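Local coordinates for putative D-tyrosyl-tRNA(Tyr) deacylase 2 (Leishmania major, PDB 1TC5), which probably hydrolyses D-tyrosyl-tRNA(Tyr) to D-tyrosine and free tRNA(Tyr), possibly as a defence against harmful D-tyrosine, at residues M14-D19 with G37-I42; A43-R48 with F113-A118; E91-I96 with N166-S171. All blocks are in the same frame, centred on the assembly; numbering follows the deposited sequence.

Interaction 1 of 3, residues M14-D19 with G37-I42; sequences MLQAMD and GVMVYI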
ATOM      1  N   MET A  14       4.480   5.703  -2.045  0.50 16.62           N
ATOM      2  CA  MET A  14       3.551   4.720  -2.578  0.50 16.68           C
ATOM      3  C   MET A  14       2.170   5.392  -2.623  0.50 16.69           C
ATOM      4  O   MET A  14       1.700   5.919  -1.617  0.50 18.57           O
ATOM      5  CB  MET A  14       3.520   3.456  -1.702  0.50 16.68           C
ATOM      6  CG  MET A  14       2.583   2.363  -2.204  0.50 15.86           C
ATOM      7  SD  MET A  14       2.528   0.850  -1.183  0.50 16.73           S
ATOM      8  CE  MET A  14       0.843   0.905  -0.592  0.50 15.05           C
ATOM      9  N   LEU A  15       1.539   5.366  -3.793  1.00 16.64           N
ATOM     10  CA  LEU A  15       0.311   6.108  -4.053  1.00 16.49           C
ATOM     11  C   LEU A  15      -0.761   5.133  -4.446  1.00 16.92           C
ATOM     12  O   LEU A  15      -0.554   4.334  -5.364  1.00 14.98           O
ATOM     13  CB  LEU A  15       0.512   7.114  -5.200  1.00 17.44           C
ATOM     14  CG  LEU A  15       1.774   7.978  -5.159  1.00 18.30           C
ATOM     15  CD1 LEU A  15       1.989   8.695  -6.513  1.00 17.69           C
ATOM     16  CD2 LEU A  15       1.718   8.966  -4.019  1.00 19.10           C
ATOM     17  N   GLN A  16      -1.908   5.204  -3.762  1.00 17.00           N
ATOM     18  CA  GLN A  16      -3.046   4.311  -4.014  1.00 16.26           C
ATOM     19  C   GLN A  16      -4.316   5.125  -4.233  1.00 16.81           C
ATOM     20  O   GLN A  16      -4.518   6.181  -3.593  1.00 15.67           O
ATOM     21  CB  GLN A  16      -3.308   3.377  -2.824  1.00 19.83           C
ATOM     22  CG  GLN A  16      -2.219   2.386  -2.490  1.00 13.75           C
ATOM     23  CD  GLN A  16      -2.576   1.494  -1.308  1.00 18.13           C
ATOM     24  OE1 GLN A  16      -3.380   0.570  -1.452  1.00 18.74           O
ATOM     25  NE2 GLN A  16      -1.956   1.745  -0.150  1.00 17.16           N
ATOM     26  N   ALA A  17      -5.131   4.650  -5.175  1.00 18.09           N
ATOM     27  CA  ALA A  17      -6.474   5.196  -5.428  1.00 17.09           C
ATOM     28  C   ALA A  17      -7.370   4.923  -4.220  1.00 17.40           C
ATOM     29  O   ALA A  17      -7.667   3.760  -3.907  1.00 18.00           O
ATOM     30  CB  ALA A  17      -7.089   4.572  -6.668  1.00 16.54           C
ATOM     31  N   MET A  18      -7.754   6.003  -3.551  1.00 14.86           N
ATOM     32  CA  MET A  18      -8.594   5.962  -2.358  1.00 14.80           C
ATOM     33  C   MET A  18     -10.046   6.263  -2.713  1.00 16.38           C
ATOM     34  O   MET A  18     -10.325   7.200  -3.474  1.00 16.61           O
ATOM     35  CB  MET A  18      -8.105   7.016  -1.349  1.00 12.87           C
ATOM     36  CG  MET A  18      -8.902   7.064  -0.025  1.00 15.66           C
ATOM     37  SD  MET A  18      -7.993   7.948   1.250  1.00 17.50           S
ATOM     38  CE  MET A  18      -7.880   9.613   0.497  1.00 15.71           C
ATOM     39  N   ASP A  19     -10.967   5.480  -2.151  1.00 17.65           N
ATOM     40  CA  ASP A  19     -12.379   5.854  -2.127  1.00 16.67           C
ATOM     41  C   ASP A  19     -12.763   6.433  -0.766  1.00 18.45           C
ATOM     42  O   ASP A  19     -13.367   7.509  -0.691  1.00 16.90           O
ATOM     43  CB  ASP A  19     -13.287   4.659  -2.411  1.00 18.36           C
ATOM     44  CG  ASP A  19     -14.713   5.074  -2.635  1.00 18.98           C
ATOM     45  OD1 ASP A  19     -14.920   5.779  -3.633  1.00 21.15           O
ATOM     46  OD2 ASP A  19     -15.674   4.798  -1.874  1.00 21.91           O
ATOM     47  N   GLY A  37      -9.946  10.118  -3.371  1.00 12.38           N
ATOM     48  CA  GLY A  37      -8.729  10.813  -3.759  1.00 15.39           C
ATOM     49  C   GLY A  37      -7.552   9.870  -3.776  1.00 13.70           C
ATOM     50  O   GLY A  37      -7.646   8.778  -4.341  1.00 15.75           O
ATOM     51  N   VAL A  38      -6.451  10.289  -3.174  1.00 14.27           N
ATOM     52  CA  VAL A  38      -5.222   9.495  -3.146  1.00 12.87           C
ATOM     53  C   VAL A  38      -4.660   9.345  -1.730  1.00 12.64           C
ATOM     54  O   VAL A  38      -4.575  10.325  -0.972  1.00 14.32           O
ATOM     55  CB  VAL A  38      -4.170  10.131  -4.055  1.00 14.26           C
ATOM     56  CG1 VAL A  38      -2.819   9.409  -3.923  1.00 12.07           C
ATOM     57  CG2 VAL A  38      -4.666  10.156  -5.506  1.00 17.62           C
ATOM     58  N   MET A  39      -4.305   8.111  -1.376  1.00 15.51           N
ATOM     59  CA  MET A  39      -3.568   7.812  -0.152  1.00 14.43           C
ATOM     60  C   MET A  39      -2.080   7.684  -0.470  1.00 15.92           C
ATOM     61  O   MET A  39      -1.671   6.869  -1.317  1.00 16.43           O
ATOM     62  CB  MET A  39      -4.068   6.538   0.512  1.00 14.16           C
ATOM     63  CG  MET A  39      -3.377   6.252   1.857  1.00 15.96           C
ATOM     64  SD  MET A  39      -4.121   4.993   2.864  1.00 17.15           S
ATOM     65  CE  MET A  39      -3.650   3.549   1.868  1.00 19.77           C
ATOM     66  N   VAL A  40      -1.288   8.484   0.241  1.00 16.12           N
ATOM     67  CA  VAL A  40       0.143   8.624   0.015  1.00 15.99           C
ATOM     68  C   VAL A  40       0.857   8.052   1.225  1.00 15.59           C
ATOM     69  O   VAL A  40       0.620   8.525   2.335  1.00 18.49           O
ATOM     70  CB  VAL A  40       0.513  10.130  -0.102  1.00 18.18           C
ATOM     71  CG1 VAL A  40       2.006  10.343  -0.286  1.00 17.49           C
ATOM     72  CG2 VAL A  40      -0.268  10.806  -1.230  1.00 20.27           C
ATOM     73  N   TYR A  41       1.696   7.041   1.017  1.00 14.97           N
ATOM     74  CA  TYR A  41       2.693   6.605   1.990  1.00 12.78           C
ATOM     75  C   TYR A  41       4.053   7.241   1.649  1.00 13.63           C
ATOM     76  O   TYR A  41       4.492   7.180   0.519  1.00 14.99           O
ATOM     77  CB  TYR A  41       2.857   5.088   1.957  1.00 12.07           C
ATOM     78  CG  TYR A  41       1.709   4.206   2.408  1.00 13.28           C
ATOM     79  CD1 TYR A  41       0.552   4.718   2.946  1.00 12.88           C
ATOM     80  CD2 TYR A  41       1.806   2.809   2.290  1.00 14.34           C
ATOM     81  CE1 TYR A  41      -0.501   3.873   3.352  1.00 15.40           C
ATOM     82  CE2 TYR A  41       0.783   1.970   2.691  1.00 12.67           C
ATOM     83  CZ  TYR A  41      -0.378   2.503   3.231  1.00 18.47           C
ATOM     84  OH  TYR A  41      -1.416   1.676   3.636  1.00 17.21           O
ATOM     85  N   ILE A  42       4.742   7.820   2.633  1.00 14.39           N
ATOM     86  CA  ILE A  42       5.955   8.556   2.350  1.00 13.94           C
ATOM     87  C   ILE A  42       7.130   8.204   3.283  1.00 12.76           C
ATOM     88  O   ILE A  42       6.981   8.063   4.494  1.00 14.05           O
ATOM     89  CB  ILE A  42       5.647  10.100   2.378  1.00 13.98           C
ATOM     90  CG1 ILE A  42       6.846  10.931   1.921  1.00 13.40           C
ATOM     91  CG2 ILE A  42       5.127  10.556   3.746  1.00 14.79           C
ATOM     92  CD1 ILE A  42       6.409  12.334   1.471  1.00 13.59           C
TER

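Interaction 2 of 3, residues A43-R48 with F113-A118; sequences AFLSDR and FHQLVA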
ATOM      1  N   ALA A  43       8.303   8.118   2.683  1.00 14.23           N
ATOM      2  CA  ALA A  43       9.551   7.871   3.390  1.00 14.64           C
ATOM      3  C   ALA A  43      10.605   8.763   2.790  1.00 15.17           C
ATOM      4  O   ALA A  43      10.594   9.021   1.585  1.00 13.46           O
ATOM      5  CB  ALA A  43       9.976   6.450   3.214  1.00 12.75           C
ATOM      6  N   PHE A  44      11.515   9.208   3.648  1.00 16.33           N
ATOM      7  CA  PHE A  44      12.603  10.069   3.291  1.00 14.87           C
ATOM      8  C   PHE A  44      13.884   9.291   3.517  1.00 15.13           C
ATOM      9  O   PHE A  44      14.201   8.917   4.640  1.00 15.61           O
ATOM     10  CB  PHE A  44      12.576  11.383   4.115  1.00 13.62           C
ATOM     11  CG  PHE A  44      11.305  12.163   3.945  1.00 13.10           C
ATOM     12  CD1 PHE A  44      11.103  12.947   2.828  1.00 13.51           C
ATOM     13  CD2 PHE A  44      10.313  12.112   4.898  1.00 15.63           C
ATOM     14  CE1 PHE A  44       9.930  13.649   2.651  1.00 17.24           C
ATOM     15  CE2 PHE A  44       9.126  12.809   4.716  1.00 18.00           C
ATOM     16  CZ  PHE A  44       8.937  13.569   3.592  1.00 16.45           C
ATOM     17  N   LEU A  45      14.627   9.099   2.424  1.00 16.31           N
ATOM     18  CA  LEU A  45      15.750   8.178   2.353  1.00 17.89           C
ATOM     19  C   LEU A  45      17.037   8.914   2.031  1.00 20.70           C
ATOM     20  O   LEU A  45      16.998  10.004   1.456  1.00 19.78           O
ATOM     21  CB  LEU A  45      15.487   7.131   1.277  1.00 18.37           C
ATOM     22  CG  LEU A  45      14.098   6.478   1.414  1.00 20.80           C
ATOM     23  CD1 LEU A  45      13.949   5.347   0.389  1.00 21.83           C
ATOM     24  CD2 LEU A  45      13.826   5.985   2.847  1.00 22.99           C
ATOM     25  N   SER A  46      18.167   8.306   2.392  1.00 22.55           N
ATOM     26  CA  SER A  46      19.451   8.964   2.311  1.00 29.86           C
ATOM     27  C   SER A  46      20.644   7.994   2.233  1.00 34.90           C
ATOM     28  O   SER A  46      20.634   6.919   2.845  1.00 34.19           O
ATOM     29  CB  SER A  46      19.614   9.863   3.536  1.00 32.00           C
ATOM     30  OG  SER A  46      20.639  10.804   3.340  1.00 35.39           O
ATOM     31  N   ASP A  47      21.665   8.394   1.470  1.00 42.66           N
ATOM     32  CA  ASP A  47      23.011   7.814   1.600  1.00 48.25           C
ATOM     33  C   ASP A  47      23.707   8.508   2.771  1.00 48.68           C
ATOM     34  O   ASP A  47      23.288   9.587   3.210  1.00 51.79           O
ATOM     35  CB  ASP A  47      23.885   8.035   0.347  1.00 50.19           C
ATOM     36  CG  ASP A  47      23.143   7.809  -0.953  1.00 56.78           C
ATOM     37  OD1 ASP A  47      23.015   6.633  -1.366  1.00 59.51           O
ATOM     38  OD2 ASP A  47      22.673   8.756  -1.635  1.00 61.29           O
ATOM     39  N   ARG A  48      24.792   7.901   3.250  1.00 46.25           N
ATOM     40  CA  ARG A  48      25.661   8.545   4.224  1.00 43.39           C
ATOM     41  C   ARG A  48      26.214   9.868   3.709  1.00 42.48           C
ATOM     42  O   ARG A  48      26.323  10.831   4.469  1.00 46.86           O
ATOM     43  N   PHE A 113      17.392  -0.794   8.153  1.00 13.71           N
ATOM     44  CA  PHE A 113      16.800   0.506   7.878  1.00 15.26           C
ATOM     45  C   PHE A 113      17.859   1.615   7.728  1.00 15.15           C
ATOM     46  O   PHE A 113      17.596   2.804   7.962  1.00 18.67           O
ATOM     47  CB  PHE A 113      15.818   0.850   8.997  1.00 17.31           C
ATOM     48  CG  PHE A 113      14.570  -0.037   9.009  1.00 16.27           C
ATOM     49  CD1 PHE A 113      13.622   0.047   7.965  1.00 13.51           C
ATOM     50  CD2 PHE A 113      14.343  -0.921  10.059  1.00 20.60           C
ATOM     51  CE1 PHE A 113      12.480  -0.735   7.977  1.00 14.45           C
ATOM     52  CE2 PHE A 113      13.175  -1.746  10.085  1.00 19.99           C
ATOM     53  CZ  PHE A 113      12.254  -1.659   9.041  1.00 19.93           C
ATOM     54  N   HIS A 114      19.039   1.234   7.275  1.00 14.94           N
ATOM     55  CA  HIS A 114      20.175   2.156   7.180  1.00 19.05           C
ATOM     56  C   HIS A 114      19.943   3.327   6.197  1.00 19.30           C
ATOM     57  O   HIS A 114      20.558   4.382   6.340  1.00 18.93           O
ATOM     58  CB  HIS A 114      21.448   1.372   6.828  1.00 21.33           C
ATOM     59  CG  HIS A 114      21.776   0.258   7.809  1.00 34.15           C
ATOM     60  ND1 HIS A 114      21.681   0.409   9.181  1.00 41.37           N
ATOM     61  CD2 HIS A 114      22.219  -1.012   7.608  1.00 37.15           C
ATOM     62  CE1 HIS A 114      22.044  -0.717   9.777  1.00 40.59           C
ATOM     63  NE2 HIS A 114      22.380  -1.594   8.846  1.00 39.58           N
ATOM     64  N   GLN A 115      19.050   3.155   5.221  1.00 18.21           N
ATOM     65  CA  GLN A 115      18.715   4.201   4.237  1.00 19.62           C
ATOM     66  C   GLN A 115      17.749   5.265   4.806  1.00 19.39           C
ATOM     67  O   GLN A 115      17.497   6.274   4.143  1.00 19.28           O
ATOM     68  CB  GLN A 115      18.009   3.613   2.988  1.00 23.35           C
ATOM     69  CG  GLN A 115      18.843   2.985   1.876  1.00 31.12           C
ATOM     70  CD  GLN A 115      17.971   2.602   0.628  1.00 37.61           C
ATOM     71  OE1 GLN A 115      18.391   2.862  -0.503  1.00 47.15           O
ATOM     72  NE2 GLN A 115      16.755   2.005   0.845  1.00 22.77           N
ATOM     73  N   LEU A 116      17.149   5.023   5.975  1.00 18.44           N
ATOM     74  CA  LEU A 116      16.164   5.948   6.531  1.00 17.38           C
ATOM     75  C   LEU A 116      16.869   7.164   7.140  1.00 18.74           C
ATOM     76  O   LEU A 116      17.855   7.029   7.880  1.00 21.22           O
ATOM     77  CB  LEU A 116      15.273   5.270   7.586  1.00 16.24           C
ATOM     78  CG  LEU A 116      14.103   4.410   7.096  1.00 20.68           C
ATOM     79  CD1 LEU A 116      14.588   3.349   6.109  1.00 23.37           C
ATOM     80  CD2 LEU A 116      13.354   3.755   8.270  1.00 18.16           C
ATOM     81  N   VAL A 117      16.385   8.355   6.821  1.00 19.89           N
ATOM     82  CA  VAL A 117      16.881   9.583   7.466  1.00 18.84           C
ATOM     83  C   VAL A 117      16.619   9.482   8.953  1.00 16.40           C
ATOM     84  O   VAL A 117      15.711   8.767   9.383  1.00 17.83           O
ATOM     85  CB  VAL A 117      16.180  10.917   6.934  1.00 18.10           C
ATOM     86  CG1 VAL A 117      16.518  11.199   5.494  1.00 20.26           C
ATOM     87  CG2 VAL A 117      14.674  10.900   7.154  1.00 20.77           C
ATOM     88  N   ALA A 118      17.424  10.191   9.733  1.00 17.08           N
ATOM     89  CA  ALA A 118      17.244  10.307  11.176  1.00 13.53           C
ATOM     90  C   ALA A 118      15.838  10.817  11.522  1.00 16.05           C
ATOM     91  O   ALA A 118      15.153  11.425  10.685  1.00 13.31           O
ATOM     92  CB  ALA A 118      18.298  11.232  11.733  1.00 14.35           C
TER

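Interaction 3 of 3, residues E91-I96 with N166-S171; sequences EMDILI and NSRVIS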
ATOM      1  N   GLU A  91     -10.845  19.003  -5.856  1.00 18.86           N
ATOM      2  CA  GLU A  91     -11.720  18.562  -4.778  1.00 19.39           C
ATOM      3  C   GLU A  91     -11.412  17.178  -4.226  1.00 18.94           C
ATOM      4  O   GLU A  91     -11.977  16.799  -3.205  1.00 18.47           O
ATOM      5  CB  GLU A  91     -13.165  18.582  -5.253  1.00 19.94           C
ATOM      6  CG  GLU A  91     -13.701  19.987  -5.479  1.00 27.04           C
ATOM      7  CD  GLU A  91     -15.218  20.013  -5.496  1.00 35.18           C
ATOM      8  OE1 GLU A  91     -15.830  19.916  -4.401  1.00 40.29           O
ATOM      9  OE2 GLU A  91     -15.794  20.121  -6.595  1.00 39.95           O
ATOM     10  N   MET A  92     -10.546  16.430  -4.907  1.00 18.30           N
ATOM     11  CA  MET A  92     -10.113  15.134  -4.410  1.00 18.65           C
ATOM     12  C   MET A  92      -9.375  15.333  -3.071  1.00 17.74           C
ATOM     13  O   MET A  92      -8.705  16.346  -2.860  1.00 15.29           O
ATOM     14  CB  MET A  92      -9.197  14.429  -5.424  1.00 19.25           C
ATOM     15  CG  MET A  92      -9.870  13.940  -6.726  1.00 19.25           C
ATOM     16  SD  MET A  92     -11.213  12.697  -6.502  1.00 18.80           S
ATOM     17  CE  MET A  92     -12.665  13.751  -6.608  1.00 20.54           C
ATOM     18  N   ASP A  93      -9.545  14.367  -2.180  1.00 17.99           N
ATOM     19  CA  ASP A  93      -8.903  14.346  -0.879  1.00 16.98           C
ATOM     20  C   ASP A  93      -7.545  13.672  -1.015  1.00 16.64           C
ATOM     21  O   ASP A  93      -7.334  12.857  -1.899  1.00 16.91           O
ATOM     22  CB  ASP A  93      -9.789  13.596   0.139  1.00 15.75           C
ATOM     23  CG  ASP A  93     -10.979  14.394   0.589  1.00 17.89           C
ATOM     24  OD1 ASP A  93     -11.231  15.512   0.079  1.00 19.07           O
ATOM     25  OD2 ASP A  93     -11.747  13.986   1.476  1.00 16.73           O
ATOM     26  N   ILE A  94      -6.622  14.051  -0.144  1.00 17.53           N
ATOM     27  CA  ILE A  94      -5.308  13.415  -0.041  1.00 16.70           C
ATOM     28  C   ILE A  94      -5.121  13.030   1.425  1.00 15.14           C
ATOM     29  O   ILE A  94      -5.364  13.840   2.338  1.00 15.25           O
ATOM     30  CB  ILE A  94      -4.167  14.357  -0.553  1.00 18.22           C
ATOM     31  CG1 ILE A  94      -4.420  14.757  -2.014  1.00 16.23           C
ATOM     32  CG2 ILE A  94      -2.802  13.674  -0.455  1.00 18.92           C
ATOM     33  CD1 ILE A  94      -3.593  15.953  -2.469  1.00 15.52           C
ATOM     34  N   LEU A  95      -4.729  11.781   1.624  1.00 15.90           N
ATOM     35  CA  LEU A  95      -4.447  11.206   2.925  1.00 15.52           C
ATOM     36  C   LEU A  95      -2.992  10.773   2.931  1.00 15.77           C
ATOM     37  O   LEU A  95      -2.624   9.922   2.158  1.00 15.30           O
ATOM     38  CB  LEU A  95      -5.339   9.982   3.153  1.00 14.83           C
ATOM     39  CG  LEU A  95      -5.122   9.239   4.469  1.00 20.87           C
ATOM     40  CD1 LEU A  95      -5.302  10.159   5.650  1.00 21.48           C
ATOM     41  CD2 LEU A  95      -6.078   8.051   4.586  1.00 23.31           C
ATOM     42  N   ILE A  96      -2.196  11.370   3.814  1.00 16.29           N
ATOM     43  CA  ILE A  96      -0.738  11.190   3.846  1.00 14.46           C
ATOM     44  C   ILE A  96      -0.415  10.408   5.098  1.00 15.62           C
ATOM     45  O   ILE A  96      -0.827  10.799   6.209  1.00 16.31           O
ATOM     46  CB  ILE A  96      -0.003  12.573   3.899  1.00 13.28           C
ATOM     47  CG1 ILE A  96      -0.405  13.443   2.712  1.00 15.32           C
ATOM     48  CG2 ILE A  96       1.484  12.377   3.909  1.00 14.12           C
ATOM     49  CD1 ILE A  96      -0.062  14.906   2.871  1.00 19.51           C
ATOM     50  N   ASN A 166     -13.780  16.494  -0.120  1.00 18.03           N
ATOM     51  CA  ASN A 166     -13.961  17.921   0.176  1.00 16.26           C
ATOM     52  C   ASN A 166     -12.630  18.692   0.224  1.00 16.61           C
ATOM     53  O   ASN A 166     -12.390  19.503   1.104  1.00 18.24           O
ATOM     54  CB  ASN A 166     -14.745  18.130   1.479  1.00 18.15           C
ATOM     55  CG  ASN A 166     -15.234  19.567   1.642  1.00 21.40           C
ATOM     56  OD1 ASN A 166     -15.339  20.089   2.768  1.00 24.70           O
ATOM     57  ND2 ASN A 166     -15.510  20.221   0.524  1.00 21.35           N
ATOM     58  N   SER A 167     -11.769  18.425  -0.750  1.00 16.78           N
ATOM     59  CA  SER A 167     -10.487  19.115  -0.894  1.00 16.73           C
ATOM     60  C   SER A 167      -9.615  18.995   0.363  1.00 16.72           C
ATOM     61  O   SER A 167      -8.897  19.927   0.718  1.00 17.81           O
ATOM     62  CB  SER A 167     -10.671  20.591  -1.292  1.00 18.48           C
ATOM     63  OG  SER A 167     -11.405  20.753  -2.485  1.00 19.84           O
ATOM     64  N   ARG A 168      -9.649  17.831   1.009  1.00 17.85           N
ATOM     65  CA  ARG A 168      -8.928  17.634   2.275  1.00 16.68           C
ATOM     66  C   ARG A 168      -7.489  17.257   2.055  1.00 13.59           C
ATOM     67  O   ARG A 168      -7.137  16.676   1.034  1.00 15.68           O
ATOM     68  CB  ARG A 168      -9.623  16.585   3.140  1.00 18.38           C
ATOM     69  CG  ARG A 168     -10.979  17.069   3.581  1.00 18.84           C
ATOM     70  CD  ARG A 168     -11.693  16.176   4.543  1.00 26.36           C
ATOM     71  NE  ARG A 168     -12.490  15.230   3.801  1.00 32.78           N
ATOM     72  CZ  ARG A 168     -13.804  15.252   3.659  1.00 26.98           C
ATOM     73  NH1 ARG A 168     -14.594  16.123   4.286  1.00 24.13           N
ATOM     74  NH2 ARG A 168     -14.342  14.340   2.874  1.00 28.43           N
ATOM     75  N   VAL A 169      -6.644  17.637   3.006  1.00 15.31           N
ATOM     76  CA  VAL A 169      -5.282  17.127   3.094  1.00 15.51           C
ATOM     77  C   VAL A 169      -5.148  16.641   4.547  1.00 16.28           C
ATOM     78  O   VAL A 169      -4.919  17.439   5.473  1.00 16.35           O
ATOM     79  CB  VAL A 169      -4.222  18.210   2.739  1.00 12.74           C
ATOM     80  CG1 VAL A 169      -2.828  17.682   2.981  1.00 15.95           C
ATOM     81  CG2 VAL A 169      -4.370  18.674   1.318  1.00 17.62           C
ATOM     82  N   ILE A 170      -5.367  15.337   4.718  1.00 14.79           N
ATOM     83  CA  ILE A 170      -5.306  14.666   5.997  1.00 15.51           C
ATOM     84  C   ILE A 170      -3.940  14.032   6.095  1.00 15.59           C
ATOM     85  O   ILE A 170      -3.445  13.508   5.117  1.00 18.10           O
ATOM     86  CB  ILE A 170      -6.408  13.572   6.122  1.00 14.30           C
ATOM     87  CG1 ILE A 170      -7.798  14.121   5.777  1.00 17.76           C
ATOM     88  CG2 ILE A 170      -6.394  12.976   7.517  1.00 17.73           C
ATOM     89  CD1 ILE A 170      -8.234  15.375   6.576  1.00 17.65           C
ATOM     90  N   SER A 171      -3.333  14.105   7.275  1.00 18.00           N
ATOM     91  CA  SER A 171      -2.002  13.556   7.493  1.00 17.79           C
ATOM     92  C   SER A 171      -1.866  12.896   8.869  1.00 15.09           C
ATOM     93  O   SER A 171      -2.424  13.357   9.878  1.00 17.96           O
ATOM     94  CB  SER A 171      -0.944  14.653   7.292  1.00 18.71           C
ATOM     95  OG  SER A 171      -1.252  15.799   8.061  1.00 20.79           O
TER
HETATM   96  O   HOH W   1      -6.950  17.696  -1.403  1.00 19.14           O

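Interaction 1 of 3, residues M14-D19 with G37-I42
Gln-16 and Met-39 form a hydrogen-bonded pair of an antiparallel beta ladder between strands 10-18 and 37-45. These are neighbouring inner strands of the mixed sheet. Met-14 with Tyr-41 and Met-18 with Gly-37 are hydrogen-bonded pairs too. Each of the three pairs is closed by two backbone bonds. Leu-15 with Val-40 and Ala-17 with Val-38 are the non-hydrogen-bonded pairs between them.

The Gln-16 side chain can be followed outward on the face it shares with Met-14, Met-18, Met-39 and Tyr-41. Its CB lies 4.1 Å from Met-39 O. CD is anti to CA across the CB-CG bond (chi2 -179°) and comes within 3.9 Å of Met-39 CE. NE2 presses closer to the same methyl, at 3.2 Å from Met-39 CE. NE2 also lies 3.8 Å from Tyr-41 CZ, with the amide turned 84° from the ring plane. OE1 has its polar partner across the dimer: it is hydrogen-bonded to the Tyr-41 hydroxyl of the second subunit. The symmetric bond joins Tyr-41 OH here to Gln-16 OE1 of that subunit. This face of the ladder therefore forms part of the homodimer interface.

On the other face, Leu-15 CD2 sits beside Val-40, 3.9 Å from its CG2. Back on the Gln-16 face, near the start of strand 37-45, the Met-18 chain is bent and its CE lies 3.7 Å from Val-38 O.

Interaction 2 of 3, residues A43-R48 with F113-A118
Ser-46 N donates to Gln-115 O over 2.8 Å, the shorter of the two backbone hydrogen bonds in this contact. This bond is somewhat bent, with an N-H...O angle of 144°. The same oxygen also takes a CA-H contact from Leu-45, whose CA lies 3.1 Å away. Leu-45 CB borders this oxygen as well, so Gln-115 O sits against the Leu-45 to Ser-46 step.

The second bond runs the other way. Val-117 N donates to Phe-44 O over 3.1 Å and is nearly straight, at 170°. Together the two bonds make a single beta bridge between Leu-45 and Leu-116. It fastens the end of strand 37-45 to the loop that leads into helix 119-136. That loop folds first as a type I beta turn from Phe-113 to Leu-116. Ala-118 then takes the N-cap position of the helix.

Val-117 supplies most of the side-chain contact. Its CG2 lies between the backbone N and the carbonyl carbon, with CG1 anti to that carbon (chi1 -66°). Both methyls reach Phe-44 O, with CG2 the nearer at 3.2 Å. CG2 also packs on Phe-44 CB at 3.7 Å. CG1 meets Ser-46 CB at 3.9 Å. The Phe-44 side chain also touches Leu-125 and Tyr-126 of helix 119-136. Leu-45 CD2 and Leu-116 CD1 make a looser contact, 4.3 Å apart.

The polar side chains find partners nearby. Gln-115 NE2 is bonded to Gly-103 O, and Ser-46 OG to the hydroxyl of Ser-50. Both Val-117 methyls lie on the same side of Phe-44 O, the oxygen that Val-117 N bonds. Across the bridge, then, polarity is handled by two backbone bonds alone, and the side chains add apolar contacts that lie close against one of the acceptors.

Interaction 3 of 3, residues E91-I96 with N166-S171
Asp-93 and Arg-168 carry the ionic part of this contact, at the start of a parallel strand pair. Arg-168 NE donates to Asp-93 OD2 over 2.7 Å in a salt bridge. The donor stands above the carboxylate plane, and the two flat groups are 78° apart. NH2 adds a weak bond to the same oxygen. Gly-35 N also bonds OD2.

Backbone N-H groups hold the other carboxylate oxygen. Asn-166 N meets Asp-93 OD1 at 2.7 Å, and Arg-168 N meets it at 3.0 Å. They come from opposite faces of the carboxylate plane.

Main-chain bonds zip the strands together. Ile-94 N donates to Arg-168 O, Ile-170 N to Ile-94 O (2.8 Å) and Ile-96 N to Ile-170 O. A water also bridges Met-92 O and Arg-168 O.

Apolar contacts lie on both faces. Leu-95 CD1 packs on Ile-170 CG2 at 3.6 Å. On the other face Ile-96 CD1 meets Val-169 CG1 at 3.9 Å.

Strand 169-171 is the outermost strand on this side of the sheet within the chain, and one buried carboxylate holds its entry. The nearby guanidinium and the N-H donors would be expected to favour the charged form of Asp-93.

All three interactions involve one mixed sheet; interaction 2 joins its strand 37-45 to a loop. Interaction 1 pairs strands 10-18 and 37-45, and interaction 3 adds 169-171 to 93-98. Their centres are about 10 Å apart, because strands 37-45 and 93-98 are neighbours. Leu-95 joins them: its O lies 2.7 Å from Val-40 N and its N 3.0 Å from Val-38 O, both probable hydrogen bonds. Interaction 2 continues directly along strand 37-45 from interaction 1, with centres about 22 Å apart. Interactions 2 and 3 lie on opposite sides of the chain's centre. Their centres are about 27 Å apart, and their nearest atoms, about 8 Å apart, do not touch.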